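Local structure of signal recognition particle receptor FtsY (Sulfolobus acidocaldarius, 5L3S) at residues K14-I27 with L48-R62. The protein serves as a receptor for the signal recognition particle and belongs to the SRP54-type family, which joins a helical bundle to a P-loop GTPase domain. Numbering follows the deposited sequence.
Sequences KYKTIKEDDLNDVI and LEDLKNNLIGKKVSR
Ile18 bonds through its backbone to Lys58 and Gly57 at the end of the SRP54-type helical bundle, beside a two-stranded antiparallel sheet. Strand 15-17 precedes helix 20-27 and strand 59-61 follows helix 48-55; the axes of these two helix segments run roughly antiparallel, at 149°. Both bonds are well formed: Ile18 N to Lys58 O, 2.9 Å and nearly straight at 173°, and Gly57 N to Ile18 O, also 2.9 Å. Gly57, in the type II turn from Leu55 to Lys58, has a positive phi that favours glycine. Ile18 CB lies against the carbonyl oxygen Leu55 O, at 3.4 Å.

Apolar side chains pack beside the strands and between the helices. Buried Ile18 meets Val60 at about a right angle (CG1 to CG1, 4.1 Å). Leu23 CD1 touches Ile56 CD1 at 3.5 Å, and the Ile27 and Leu51 side chains overlap alongside, pointing opposite ways, CD1 to CD2 3.7 Å. Helix 66-85 covers Leu23 and Val60 through Val70 and Ile69.

One salt bridge links the helices near the surface. Glu20 reaches over with CG anti to its backbone N (chi1 -169°) and an extended chain, a turn about chi3 brings Lys52 round to the carboxylate, and Lys52 NZ meets the anti lone pair of Glu20 OE2 at 2.7 Å.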
ATOM      1  N   LYS B  14      -9.299  50.427  -7.577  1.00 98.70           N
ATOM      2  CA  LYS B  14      -8.161  49.929  -8.337  1.00100.87           C
ATOM      3  C   LYS B  14      -8.084  48.414  -8.207  1.00 98.66           C
ATOM      4  O   LYS B  14      -7.924  47.694  -9.194  1.00 99.59           O
ATOM      5  CB  LYS B  14      -6.864  50.560  -7.827  1.00106.31           C
ATOM      6  CG  LYS B  14      -6.960  52.057  -7.568  1.00114.54           C
ATOM      7  CD  LYS B  14      -5.706  52.598  -6.891  1.00117.99           C
ATOM      8  CE  LYS B  14      -5.363  51.796  -5.642  1.00114.57           C
ATOM      9  NZ  LYS B  14      -6.509  51.689  -4.695  1.00109.81           N
ATOM     10  N   TYR B  15      -8.204  47.936  -6.975  1.00 91.89           N
ATOM     11  CA  TYR B  15      -8.115  46.512  -6.698  1.00 84.28           C
ATOM     12  C   TYR B  15      -9.519  45.937  -6.538  1.00 82.84           C
ATOM     13  O   TYR B  15     -10.390  46.573  -5.940  1.00 82.86           O
ATOM     14  CB  TYR B  15      -7.294  46.270  -5.427  1.00 83.70           C
ATOM     15  CG  TYR B  15      -6.090  47.180  -5.278  1.00 97.68           C
ATOM     16  CD1 TYR B  15      -5.825  47.821  -4.071  1.00101.95           C
ATOM     17  CD2 TYR B  15      -5.214  47.399  -6.337  1.00103.56           C
ATOM     18  CE1 TYR B  15      -4.731  48.656  -3.923  1.00104.95           C
ATOM     19  CE2 TYR B  15      -4.116  48.236  -6.199  1.00106.76           C
ATOM     20  CZ  TYR B  15      -3.878  48.858  -4.989  1.00107.58           C
ATOM     21  OH  TYR B  15      -2.790  49.691  -4.844  1.00110.60           O
ATOM     22  N   LYS B  16      -9.740  44.739  -7.079  1.00 82.33           N
ATOM     23  CA  LYS B  16     -11.031  44.064  -6.949  1.00 75.76           C
ATOM     24  C   LYS B  16     -11.083  43.188  -5.703  1.00 67.27           C
ATOM     25  O   LYS B  16     -10.080  42.611  -5.296  1.00 68.28           O
ATOM     26  CB  LYS B  16     -11.353  43.233  -8.194  1.00 73.35           C
ATOM     27  CG  LYS B  16     -11.769  44.051  -9.410  1.00 74.66           C
ATOM     28  CD  LYS B  16     -12.979  44.935  -9.113  1.00 74.27           C
ATOM     29  CE  LYS B  16     -13.431  45.679 -10.357  1.00 76.38           C
ATOM     30  NZ  LYS B  16     -14.462  46.716 -10.061  1.00 77.93           N
ATOM     31  N   THR B  17     -12.260  43.099  -5.098  1.00 58.16           N
ATOM     32  CA  THR B  17     -12.444  42.313  -3.887  1.00 66.29           C
ATOM     33  C   THR B  17     -12.873  40.876  -4.213  1.00 53.94           C
ATOM     34  O   THR B  17     -13.840  40.651  -4.936  1.00 53.96           O
ATOM     35  CB  THR B  17     -13.484  42.963  -2.962  1.00 64.40           C
ATOM     36  OG1 THR B  17     -13.090  44.309  -2.671  1.00 69.18           O
ATOM     37  CG2 THR B  17     -13.610  42.183  -1.664  1.00 55.49           C
ATOM     38  N   ILE B  18     -12.147  39.908  -3.675  1.00 52.16           N
ATOM     39  CA  ILE B  18     -12.484  38.511  -3.923  1.00 50.06           C
ATOM     40  C   ILE B  18     -13.749  38.104  -3.179  1.00 72.61           C
ATOM     41  O   ILE B  18     -13.859  38.295  -1.968  1.00 49.43           O
ATOM     42  CB  ILE B  18     -11.343  37.574  -3.523  1.00 48.43           C
ATOM     43  CG1 ILE B  18     -10.087  37.883  -4.337  1.00 51.36           C
ATOM     44  CG2 ILE B  18     -11.766  36.120  -3.708  1.00 46.93           C
ATOM     45  CD1 ILE B  18      -8.890  37.040  -3.923  1.00 54.45           C
ATOM     46  N   LYS B  19     -14.701  37.547  -3.923  1.00 49.13           N
ATOM     47  CA  LYS B  19     -15.937  37.035  -3.350  1.00 49.64           C
ATOM     48  C   LYS B  19     -15.963  35.530  -3.553  1.00 49.76           C
ATOM     49  O   LYS B  19     -15.208  35.010  -4.373  1.00 46.22           O
ATOM     50  CB  LYS B  19     -17.148  37.650  -4.049  1.00 50.45           C
ATOM     51  CG  LYS B  19     -17.124  39.167  -4.132  1.00 56.24           C
ATOM     52  CD  LYS B  19     -17.088  39.783  -2.752  1.00 52.87           C
ATOM     53  CE  LYS B  19     -17.003  41.312  -2.838  1.00 55.07           C
ATOM     54  NZ  LYS B  19     -18.160  41.872  -3.570  1.00 56.65           N
ATOM     55  N   GLU B  20     -16.844  34.843  -2.828  1.00 46.44           N
ATOM     56  CA  GLU B  20     -16.918  33.381  -2.917  1.00 53.28           C
ATOM     57  C   GLU B  20     -17.138  32.901  -4.345  1.00 50.24           C
ATOM     58  O   GLU B  20     -16.480  31.969  -4.797  1.00 46.17           O
ATOM     59  CB  GLU B  20     -17.988  32.803  -1.989  1.00 54.17           C
ATOM     60  CG  GLU B  20     -17.899  31.277  -1.882  1.00 58.99           C
ATOM     61  CD  GLU B  20     -18.917  30.670  -0.938  1.00 66.83           C
ATOM     62  OE1 GLU B  20     -19.833  31.393  -0.493  1.00 72.87           O
ATOM     63  OE2 GLU B  20     -18.797  29.460  -0.643  1.00 70.73           O
ATOM     64  N   ASP B  21     -18.038  33.578  -5.050  1.00 52.09           N
ATOM     65  CA  ASP B  21     -18.371  33.278  -6.439  1.00 58.02           C
ATOM     66  C   ASP B  21     -17.153  33.297  -7.367  1.00 55.28           C
ATOM     67  O   ASP B  21     -17.112  32.569  -8.360  1.00 54.91           O
ATOM     68  CB  ASP B  21     -19.433  34.266  -6.933  1.00 66.16           C
ATOM     69  CG  ASP B  21     -19.761  34.090  -8.400  1.00 79.39           C
ATOM     70  OD1 ASP B  21     -19.355  34.952  -9.212  1.00 82.47           O
ATOM     71  OD2 ASP B  21     -20.427  33.092  -8.743  1.00 85.29           O
ATOM     72  N   ASP B  22     -16.165  34.126  -7.042  1.00 47.24           N
ATOM     73  CA  ASP B  22     -14.923  34.174  -7.808  1.00 47.14           C
ATOM     74  C   ASP B  22     -14.113  32.880  -7.651  1.00 45.10           C
ATOM     75  O   ASP B  22     -13.310  32.538  -8.517  1.00 49.16           O
ATOM     76  CB  ASP B  22     -14.056  35.349  -7.354  1.00 47.84           C
ATOM     77  CG  ASP B  22     -14.720  36.701  -7.588  1.00 63.11           C
ATOM     78  OD1 ASP B  22     -15.227  36.929  -8.705  1.00 51.45           O
ATOM     79  OD2 ASP B  22     -14.729  37.533  -6.656  1.00 50.51           O
ATOM     80  N   LEU B  23     -14.325  32.177  -6.542  1.00 43.64           N
ATOM     81  CA  LEU B  23     -13.443  31.068  -6.143  1.00 41.72           C
ATOM     82  C   LEU B  23     -13.962  29.678  -6.495  1.00 50.06           C
ATOM     83  O   LEU B  23     -13.198  28.708  -6.516  1.00 45.07           O
ATOM     84  CB  LEU B  23     -13.195  31.120  -4.634  1.00 44.64           C
ATOM     85  CG  LEU B  23     -12.532  32.366  -4.058  1.00 47.96           C
ATOM     86  CD1 LEU B  23     -12.293  32.208  -2.572  1.00 52.78           C
ATOM     87  CD2 LEU B  23     -11.232  32.654  -4.770  1.00 47.76           C
ATOM     88  N   ASN B  24     -15.258  29.578  -6.760  1.00 41.78           N
ATOM     89  CA  ASN B  24     -15.911  28.280  -6.912  1.00 49.08           C
ATOM     90  C   ASN B  24     -15.295  27.316  -7.929  1.00 45.87           C
ATOM     91  O   ASN B  24     -14.992  26.172  -7.594  1.00 44.65           O
ATOM     92  CB  ASN B  24     -17.405  28.465  -7.181  1.00 52.71           C
ATOM     93  CG  ASN B  24     -18.149  28.968  -5.959  1.00 55.06           C
ATOM     94  OD1 ASN B  24     -17.702  28.771  -4.824  1.00 63.02           O
ATOM     95  ND2 ASN B  24     -19.290  29.609  -6.178  1.00 55.66           N
ATOM     96  N   ASP B  25     -15.120  27.771  -9.165  1.00 45.76           N
ATOM     97  CA  ASP B  25     -14.564  26.916 -10.210  1.00 48.25           C
ATOM     98  C   ASP B  25     -13.161  26.419  -9.892  1.00 43.82           C
ATOM     99  O   ASP B  25     -12.857  25.240 -10.070  1.00 39.42           O
ATOM    100  CB  ASP B  25     -14.546  27.639 -11.554  1.00 51.27           C
ATOM    101  CG  ASP B  25     -15.921  27.788 -12.146  1.00 55.80           C
ATOM    102  OD1 ASP B  25     -16.831  27.059 -11.699  1.00 53.75           O
ATOM    103  OD2 ASP B  25     -16.090  28.626 -13.055  1.00 64.41           O
ATOM    104  N   VAL B  26     -12.295  27.316  -9.441  1.00 45.11           N
ATOM    105  CA  VAL B  26     -10.916  26.922  -9.187  1.00 44.34           C
ATOM    106  C   VAL B  26     -10.795  26.037  -7.941  1.00 38.16           C
ATOM    107  O   VAL B  26      -9.943  25.142  -7.886  1.00 36.53           O
ATOM    108  CB  VAL B  26      -9.965  28.147  -9.116  1.00 46.17           C
ATOM    109  CG1 VAL B  26     -10.310  29.039  -7.935  1.00 45.94           C
ATOM    110  CG2 VAL B  26      -8.516  27.687  -9.050  1.00 40.68           C
ATOM    111  N   ILE B  27     -11.652  26.268  -6.949  1.00 40.01           N
ATOM    112  CA  ILE B  27     -11.626  25.446  -5.739  1.00 38.03           C
ATOM    113  C   ILE B  27     -11.982  23.993  -6.079  1.00 41.63           C
ATOM    114  O   ILE B  27     -11.398  23.050  -5.532  1.00 40.84           O
ATOM    115  CB  ILE B  27     -12.568  26.005  -4.637  1.00 44.90           C
ATOM    116  CG1 ILE B  27     -12.023  27.315  -4.070  1.00 44.56           C
ATOM    117  CG2 ILE B  27     -12.704  25.030  -3.486  1.00 40.89           C
ATOM    118  CD1 ILE B  27     -10.736  27.166  -3.319  1.00 44.75           C
ATOM    119  N   LEU B  48      -9.149  23.334   1.770  1.00 30.71           N
ATOM    120  CA  LEU B  48      -9.796  24.212   0.809  1.00 31.59           C
ATOM    121  C   LEU B  48     -10.745  25.204   1.486  1.00 32.96           C
ATOM    122  O   LEU B  48     -10.953  26.320   0.992  1.00 34.00           O
ATOM    123  CB  LEU B  48     -10.534  23.386  -0.242  1.00 31.20           C
ATOM    124  CG  LEU B  48      -9.600  22.595  -1.156  1.00 34.98           C
ATOM    125  CD1 LEU B  48     -10.419  21.842  -2.163  1.00 30.21           C
ATOM    126  CD2 LEU B  48      -8.602  23.521  -1.847  1.00 36.91           C
ATOM    127  N   GLU B  49     -11.331  24.792   2.606  1.00 41.38           N
ATOM    128  CA  GLU B  49     -12.149  25.709   3.397  1.00 44.20           C
ATOM    129  C   GLU B  49     -11.258  26.784   4.005  1.00 43.25           C
ATOM    130  O   GLU B  49     -11.654  27.949   4.074  1.00 42.70           O
ATOM    131  CB  GLU B  49     -12.913  24.974   4.503  1.00 52.23           C
ATOM    132  CG  GLU B  49     -14.132  24.202   4.024  1.00 55.39           C
ATOM    133  CD  GLU B  49     -15.198  25.108   3.439  1.00 69.68           C
ATOM    134  OE1 GLU B  49     -15.538  26.125   4.084  1.00 74.32           O
ATOM    135  OE2 GLU B  49     -15.690  24.809   2.327  1.00 70.48           O
ATOM    136  N   ASP B  50     -10.058  26.389   4.439  1.00 39.57           N
ATOM    137  CA  ASP B  50      -9.071  27.343   4.954  1.00 44.26           C
ATOM    138  C   ASP B  50      -8.735  28.350   3.858  1.00 42.32           C
ATOM    139  O   ASP B  50      -8.671  29.554   4.089  1.00 47.29           O
ATOM    140  CB  ASP B  50      -7.775  26.628   5.373  1.00 46.57           C
ATOM    141  CG  ASP B  50      -7.901  25.878   6.694  1.00 52.06           C
ATOM    142  OD1 ASP B  50      -8.877  26.122   7.435  1.00 49.19           O
ATOM    143  OD2 ASP B  50      -7.000  25.054   6.998  1.00 52.17           O
ATOM    144  N   LEU B  51      -8.515  27.823   2.659  1.00 40.79           N
ATOM    145  CA  LEU B  51      -8.122  28.608   1.499  1.00 37.01           C
ATOM    146  C   LEU B  51      -9.189  29.647   1.136  1.00 37.09           C
ATOM    147  O   LEU B  51      -8.891  30.836   1.002  1.00 38.51           O
ATOM    148  CB  LEU B  51      -7.853  27.658   0.324  1.00 34.55           C
ATOM    149  CG  LEU B  51      -7.462  28.299  -1.008  1.00 44.34           C
ATOM    150  CD1 LEU B  51      -6.202  29.158  -0.847  1.00 41.10           C
ATOM    151  CD2 LEU B  51      -7.288  27.224  -2.082  1.00 34.16           C
ATOM    152  N   LYS B  52     -10.431  29.196   0.996  1.00 38.48           N
ATOM    153  CA  LYS B  52     -11.552  30.096   0.714  1.00 43.52           C
ATOM    154  C   LYS B  52     -11.667  31.213   1.755  1.00 48.01           C
ATOM    155  O   LYS B  52     -11.809  32.397   1.414  1.00 41.92           O
ATOM    156  CB  LYS B  52     -12.856  29.299   0.648  1.00 48.90           C
ATOM    157  CG  LYS B  52     -14.106  30.163   0.565  1.00 63.44           C
ATOM    158  CD  LYS B  52     -15.366  29.308   0.547  1.00 73.42           C
ATOM    159  CE  LYS B  52     -15.373  28.347  -0.632  1.00 78.57           C
ATOM    160  NZ  LYS B  52     -16.705  27.702  -0.813  1.00 82.08           N
ATOM    161  N   ASN B  53     -11.589  30.839   3.028  1.00 43.87           N
ATOM    162  CA  ASN B  53     -11.710  31.814   4.106  1.00 49.30           C
ATOM    163  C   ASN B  53     -10.576  32.821   4.152  1.00 53.22           C
ATOM    164  O   ASN B  53     -10.777  33.977   4.524  1.00 54.55           O
ATOM    165  CB  ASN B  53     -11.831  31.115   5.452  1.00 54.75           C
ATOM    166  CG  ASN B  53     -13.144  30.405   5.606  1.00 52.78           C
ATOM    167  OD1 ASN B  53     -14.180  30.911   5.182  1.00 53.93           O
ATOM    168  ND2 ASN B  53     -13.115  29.220   6.209  1.00 52.99           N
ATOM    169  N   ASN B  54      -9.380  32.386   3.783  1.00 52.83           N
ATOM    170  CA  ASN B  54      -8.258  33.312   3.726  1.00 52.42           C
ATOM    171  C   ASN B  54      -8.437  34.327   2.606  1.00 53.61           C
ATOM    172  O   ASN B  54      -7.944  35.445   2.696  1.00 62.45           O
ATOM    173  CB  ASN B  54      -6.944  32.561   3.526  1.00 59.01           C
ATOM    174  CG  ASN B  54      -5.745  33.485   3.526  1.00 73.85           C
ATOM    175  OD1 ASN B  54      -5.357  34.021   2.488  1.00 78.32           O
ATOM    176  ND2 ASN B  54      -5.157  33.687   4.699  1.00 79.53           N
ATOM    177  N   LEU B  55      -9.145  33.947   1.549  1.00 42.82           N
ATOM    178  CA  LEU B  55      -9.212  34.799   0.361  1.00 45.01           C
ATOM    179  C   LEU B  55     -10.469  35.668   0.258  1.00 45.10           C
ATOM    180  O   LEU B  55     -10.423  36.739  -0.351  1.00 46.69           O
ATOM    181  CB  LEU B  55      -9.011  33.973  -0.911  1.00 45.15           C
ATOM    182  CG  LEU B  55      -7.593  33.410  -1.053  1.00 51.46           C
ATOM    183  CD1 LEU B  55      -7.493  32.429  -2.205  1.00 48.43           C
ATOM    184  CD2 LEU B  55      -6.590  34.548  -1.220  1.00 55.64           C
ATOM    185  N   ILE B  56     -11.578  35.210   0.838  1.00 44.56           N
ATOM    186  CA  ILE B  56     -12.820  35.967   0.787  1.00 45.81           C
ATOM    187  C   ILE B  56     -12.577  37.299   1.478  1.00 47.78           C
ATOM    188  O   ILE B  56     -12.297  37.338   2.672  1.00 60.54           O
ATOM    189  CB  ILE B  56     -13.991  35.269   1.511  1.00 45.30           C
ATOM    190  CG1 ILE B  56     -14.339  33.940   0.849  1.00 59.49           C
ATOM    191  CG2 ILE B  56     -15.233  36.166   1.492  1.00 46.95           C
ATOM    192  CD1 ILE B  56     -14.530  34.066  -0.604  1.00 59.77           C
ATOM    193  N   GLY B  57     -12.659  38.378   0.713  1.00 49.29           N
ATOM    194  CA  GLY B  57     -12.492  39.712   1.271  1.00 59.20           C
ATOM    195  C   GLY B  57     -11.169  40.373   0.930  1.00 59.20           C
ATOM    196  O   GLY B  57     -11.013  41.583   1.105  1.00 61.19           O
ATOM    197  N   LYS B  58     -10.217  39.583   0.439  1.00 55.50           N
ATOM    198  CA  LYS B  58      -8.912  40.110   0.051  1.00 55.58           C
ATOM    199  C   LYS B  58      -8.998  40.860  -1.270  1.00 55.14           C
ATOM    200  O   LYS B  58      -9.757  40.485  -2.156  1.00 55.37           O
ATOM    201  CB  LYS B  58      -7.872  38.992  -0.058  1.00 55.31           C
ATOM    202  CG  LYS B  58      -7.663  38.187   1.218  1.00 61.89           C
ATOM    203  CD  LYS B  58      -7.271  39.054   2.398  1.00 70.61           C
ATOM    204  CE  LYS B  58      -6.857  38.205   3.596  1.00 72.60           C
ATOM    205  NZ  LYS B  58      -6.635  39.042   4.818  1.00 77.50           N
ATOM    206  N   LYS B  59      -8.220  41.932  -1.390  1.00 66.39           N
ATOM    207  CA  LYS B  59      -8.202  42.725  -2.613  1.00 72.04           C
ATOM    208  C   LYS B  59      -7.205  42.153  -3.612  1.00 82.54           C
ATOM    209  O   LYS B  59      -6.281  41.434  -3.237  1.00 82.74           O
ATOM    210  CB  LYS B  59      -7.855  44.180  -2.305  1.00 64.63           C
ATOM    211  CG  LYS B  59      -8.843  44.882  -1.392  1.00 61.75           C
ATOM    212  CD  LYS B  59      -8.364  46.292  -1.086  1.00 64.98           C
ATOM    213  CE  LYS B  59      -9.328  47.031  -0.176  1.00 75.38           C
ATOM    214  NZ  LYS B  59      -8.878  48.433   0.079  1.00 77.26           N
ATOM    215  N   VAL B  60      -7.396  42.483  -4.885  1.00 88.98           N
ATOM    216  CA  VAL B  60      -6.519  42.003  -5.944  1.00 88.49           C
ATOM    217  C   VAL B  60      -6.638  42.910  -7.167  1.00 87.42           C
ATOM    218  O   VAL B  60      -7.703  43.472  -7.425  1.00 86.47           O
ATOM    219  CB  VAL B  60      -6.852  40.541  -6.324  1.00 89.92           C
ATOM    220  CG1 VAL B  60      -8.237  40.447  -6.948  1.00 90.54           C
ATOM    221  CG2 VAL B  60      -5.800  39.973  -7.256  1.00 94.04           C
ATOM    222  N   SER B  61      -5.542  43.064  -7.907  1.00 89.40           N
ATOM    223  CA  SER B  61      -5.524  43.923  -9.089  1.00 90.26           C
ATOM    224  C   SER B  61      -6.531  43.467 -10.142  1.00 90.39           C
ATOM    225  O   SER B  61      -6.845  42.278 -10.243  1.00 90.71           O
ATOM    226  CB  SER B  61      -4.125  43.973  -9.699  1.00 93.92           C
ATOM    227  OG  SER B  61      -4.127  44.715 -10.904  1.00102.04           O
ATOM    228  N   ARG B  62      -7.023  44.421 -10.926  1.00 88.67           N
ATOM    229  CA  ARG B  62      -8.065  44.156 -11.915  1.00 90.96           C
ATOM    230  C   ARG B  62      -7.633  43.187 -13.011  1.00 90.57           C
ATOM    231  O   ARG B  62      -8.366  42.253 -13.335  1.00 89.94           O
ATOM    232  CB  ARG B  62      -8.565  45.459 -12.536  1.00 97.06           C
ATOM    233  CG  ARG B  62      -9.467  46.267 -11.623  1.00100.48           C
ATOM    234  CD  ARG B  62      -9.698  47.668 -12.165  1.00103.32           C
ATOM    235  NE  ARG B  62     -10.601  48.432 -11.310  1.00104.55           N
ATOM    236  CZ  ARG B  62     -10.898  49.713 -11.490  1.00109.89           C
ATOM    237  NH1 ARG B  62     -10.359  50.387 -12.498  1.00113.32           N
ATOM    238  NH2 ARG B  62     -11.733  50.325 -10.661  1.00111.22           N
TER